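Local coordinates for VMB-1 (Vibrio alginolyticus, PDB 6JV4), which probably hydrolyses beta-lactam antibiotics to substituted beta-amino acids, as a subclass B1 metallo-beta-lactamase that holds two zinc ions, at residues A[81-86]-A[145-150]. Numbering follows the deposited sequence.
Sequences THFHED and TEDNIV. With ZN (zinc ion), chain E; ZN (zinc ion), chain F.
The HxHxD zinc-binding motif (His82, His84, Asp86) of the metallo-beta-lactamase fold lies in a loop whose residues 81-84 pack against the loop 145-150, mainly through Thr145, Asp147 and Ile149. His82 NE2 and His84 ND1 bind one zinc ion, at 2.1 and 2.0 Å, and His144 completes its protein ligands; Asp86 OD2 binds the other with Cys163 and His205. Thr145 approaches this first shell with its methyl: CG2 lies over one face of the His84 ring, 3.4 Å from CE1, and obliquely to the His82 ring. With chi1 at 57°, Thr145 OG1 sits between its backbone N and carbonyl carbon and donates a hydrogen bond to Asp147 OD1, 2.7 Å away, from above the carboxylate plane. This OD1 lies at the edge of the Phe83 ring, 3.4 Å from CD1, with ring and carboxylate planes 54° apart. Asp147 OD2 lies 2.9 Å from Phe83 N, and its hydrogen-bond partner is Thr107 OG1, so the carboxylate is held on both oxygens. One backbone bond joins the segments, Ile149 N to Thr81 O at 3.0 Å and nearly straight (165°); Asn148 CA adds a CH...O contact to the same oxygen. Thr81 CB packs 3.9 Å from Ile149 CG1, while its hydroxyl is hydrogen-bonded to Asp53. His84 NE2 is hydrogen-bonded to Asp178, a second-shell partner that helps fix its ring. The buried contact joins the loop 81-84, between strand 74-79 of the seven-stranded sheet and helix 85-88, to the loop entering strand 150-153 of the five-stranded sheet; Leu110 of helix 105-113 packs against Phe83 and Asp147.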
loop_
_atom_site.group_PDB
_atom_site.type_symbol
_atom_site.label_atom_id
_atom_site.label_comp_id
_atom_site.label_asym_id
_atom_site.label_seq_id
_atom_site.Cartn_x
_atom_site.Cartn_y
_atom_site.Cartn_z
ATOM N N THR A 81 -0.650 2.273 -4.089
ATOM C CA THR A 81 -0.785 0.833 -4.391
ATOM C C THR A 81 -2.165 0.505 -4.929
ATOM O O THR A 81 -2.313 -0.652 -5.397
ATOM C CB THR A 81 -0.317 -0.029 -3.224
ATOM O OG1 THR A 81 -1.099 0.226 -2.062
ATOM C CG2 THR A 81 1.166 0.193 -2.988
ATOM N N HIS A 82 -3.143 1.402 -4.807
ATOM C CA HIS A 82 -4.399 1.264 -5.575
ATOM C C HIS A 82 -5.156 2.581 -5.570
ATOM O O HIS A 82 -4.666 3.518 -4.965
ATOM C CB HIS A 82 -5.268 0.096 -5.152
ATOM C CG HIS A 82 -5.982 0.200 -3.863
ATOM N ND1 HIS A 82 -5.326 0.126 -2.670
ATOM C CD2 HIS A 82 -7.307 0.273 -3.577
ATOM C CE1 HIS A 82 -6.216 0.144 -1.680
ATOM N NE2 HIS A 82 -7.438 0.292 -2.218
ATOM N N PHE A 83 -6.218 2.661 -6.367
ATOM C CA PHE A 83 -6.844 3.974 -6.666
ATOM C C PHE A 83 -7.712 4.473 -5.509
ATOM O O PHE A 83 -8.094 5.664 -5.567
ATOM C CB PHE A 83 -7.646 3.915 -7.968
ATOM C CG PHE A 83 -8.995 3.268 -7.875
ATOM C CD1 PHE A 83 -9.112 1.895 -7.858
ATOM C CD2 PHE A 83 -10.159 4.041 -7.826
ATOM C CE1 PHE A 83 -10.358 1.281 -7.819
ATOM C CE2 PHE A 83 -11.393 3.416 -7.773
ATOM C CZ PHE A 83 -11.495 2.056 -7.824
ATOM N N HIS A 84 -8.062 3.639 -4.524
ATOM C CA HIS A 84 -8.923 4.074 -3.392
ATOM C C HIS A 84 -8.199 5.158 -2.561
ATOM O O HIS A 84 -6.956 5.214 -2.510
ATOM C CB HIS A 84 -9.373 2.898 -2.528
ATOM C CG HIS A 84 -10.338 1.967 -3.160
ATOM N ND1 HIS A 84 -10.526 0.691 -2.688
ATOM C CD2 HIS A 84 -11.166 2.097 -4.214
ATOM C CE1 HIS A 84 -11.454 0.082 -3.400
ATOM N NE2 HIS A 84 -11.874 0.934 -4.352
ATOM N N GLU A 85 -8.964 5.923 -1.764
ATOM C CA GLU A 85 -8.470 7.071 -0.967
ATOM C C GLU A 85 -7.522 6.634 0.156
ATOM O O GLU A 85 -6.645 7.414 0.489
ATOM C CB GLU A 85 -9.666 7.809 -0.349
ATOM C CG GLU A 85 -9.287 9.073 0.389
ATOM C CD GLU A 85 -10.380 9.577 1.324
ATOM O OE1 GLU A 85 -11.535 9.074 1.234
ATOM O OE2 GLU A 85 -10.078 10.465 2.122
ATOM N N ASP A 86 -7.640 5.431 0.716
ATOM C CA ASP A 86 -6.677 5.017 1.768
ATOM C C ASP A 86 -5.249 4.837 1.219
ATOM O O ASP A 86 -4.285 4.792 2.012
ATOM C CB ASP A 86 -7.143 3.767 2.519
ATOM C CG ASP A 86 -7.368 2.535 1.693
ATOM O OD1 ASP A 86 -7.531 2.641 0.440
ATOM O OD2 ASP A 86 -7.428 1.451 2.315
ATOM N N THR A 145 -8.851 -4.738 -5.858
ATOM C CA THR A 145 -9.228 -3.896 -6.988
ATOM C C THR A 145 -8.540 -4.467 -8.235
ATOM O O THR A 145 -7.653 -5.313 -8.135
ATOM C CB THR A 145 -8.882 -2.418 -6.790
ATOM O OG1 THR A 145 -7.473 -2.392 -6.553
ATOM C CG2 THR A 145 -9.624 -1.747 -5.659
ATOM N N GLU A 146 -8.935 -3.950 -9.375
ATOM C CA GLU A 146 -8.344 -4.336 -10.668
ATOM C C GLU A 146 -6.856 -3.986 -10.655
ATOM O O GLU A 146 -6.066 -4.718 -11.305
ATOM C CB GLU A 146 -9.085 -3.523 -11.737
ATOM C CG GLU A 146 -8.551 -3.655 -13.117
ATOM C CD GLU A 146 -9.233 -2.737 -14.147
ATOM O OE1 GLU A 146 -10.224 -2.026 -13.807
ATOM O OE2 GLU A 146 -8.832 -2.812 -15.308
ATOM N N ASP A 147 -6.515 -2.830 -10.046
ATOM C CA ASP A 147 -5.197 -2.168 -10.194
ATOM C C ASP A 147 -4.204 -2.490 -9.076
ATOM O O ASP A 147 -3.050 -2.051 -9.189
ATOM C CB ASP A 147 -5.363 -0.653 -10.303
ATOM C CG ASP A 147 -5.973 -0.048 -9.052
ATOM O OD1 ASP A 147 -6.897 -0.663 -8.519
ATOM O OD2 ASP A 147 -5.508 1.016 -8.655
ATOM N N ASN A 148 -4.586 -3.209 -8.038
ATOM C CA ASN A 148 -3.770 -3.304 -6.807
ATOM C C ASN A 148 -2.352 -3.825 -7.132
ATOM O O ASN A 148 -2.226 -4.826 -7.896
ATOM C CB ASN A 148 -4.470 -4.109 -5.700
ATOM C CG ASN A 148 -4.992 -5.479 -6.075
ATOM O OD1 ASN A 148 -4.489 -6.144 -7.048
ATOM N ND2 ASN A 148 -6.002 -5.896 -5.366
ATOM N N ILE A 149 -1.326 -3.181 -6.583
ATOM C CA ILE A 149 0.079 -3.663 -6.656
ATOM C C ILE A 149 0.599 -3.959 -5.265
ATOM O O ILE A 149 0.084 -3.449 -4.258
ATOM C CB ILE A 149 0.965 -2.599 -7.355
ATOM C CG1 ILE A 149 0.836 -1.227 -6.731
ATOM C CG2 ILE A 149 0.643 -2.555 -8.845
ATOM C CD1 ILE A 149 1.912 -0.235 -7.158
ATOM N N VAL A 150 1.674 -4.751 -5.210
ATOM C CA VAL A 150 2.417 -4.952 -3.960
ATOM C C VAL A 150 3.817 -4.370 -4.158
ATOM O O VAL A 150 4.256 -4.171 -5.309
ATOM C CB VAL A 150 2.444 -6.437 -3.561
ATOM C CG1 VAL A 150 1.030 -6.979 -3.359
ATOM C CG2 VAL A 150 3.254 -7.279 -4.542
HETATM ZN ZN ZN E . -9.325 -0.222 -1.385
HETATM ZN ZN ZN F . -8.285 -0.426 2.124
#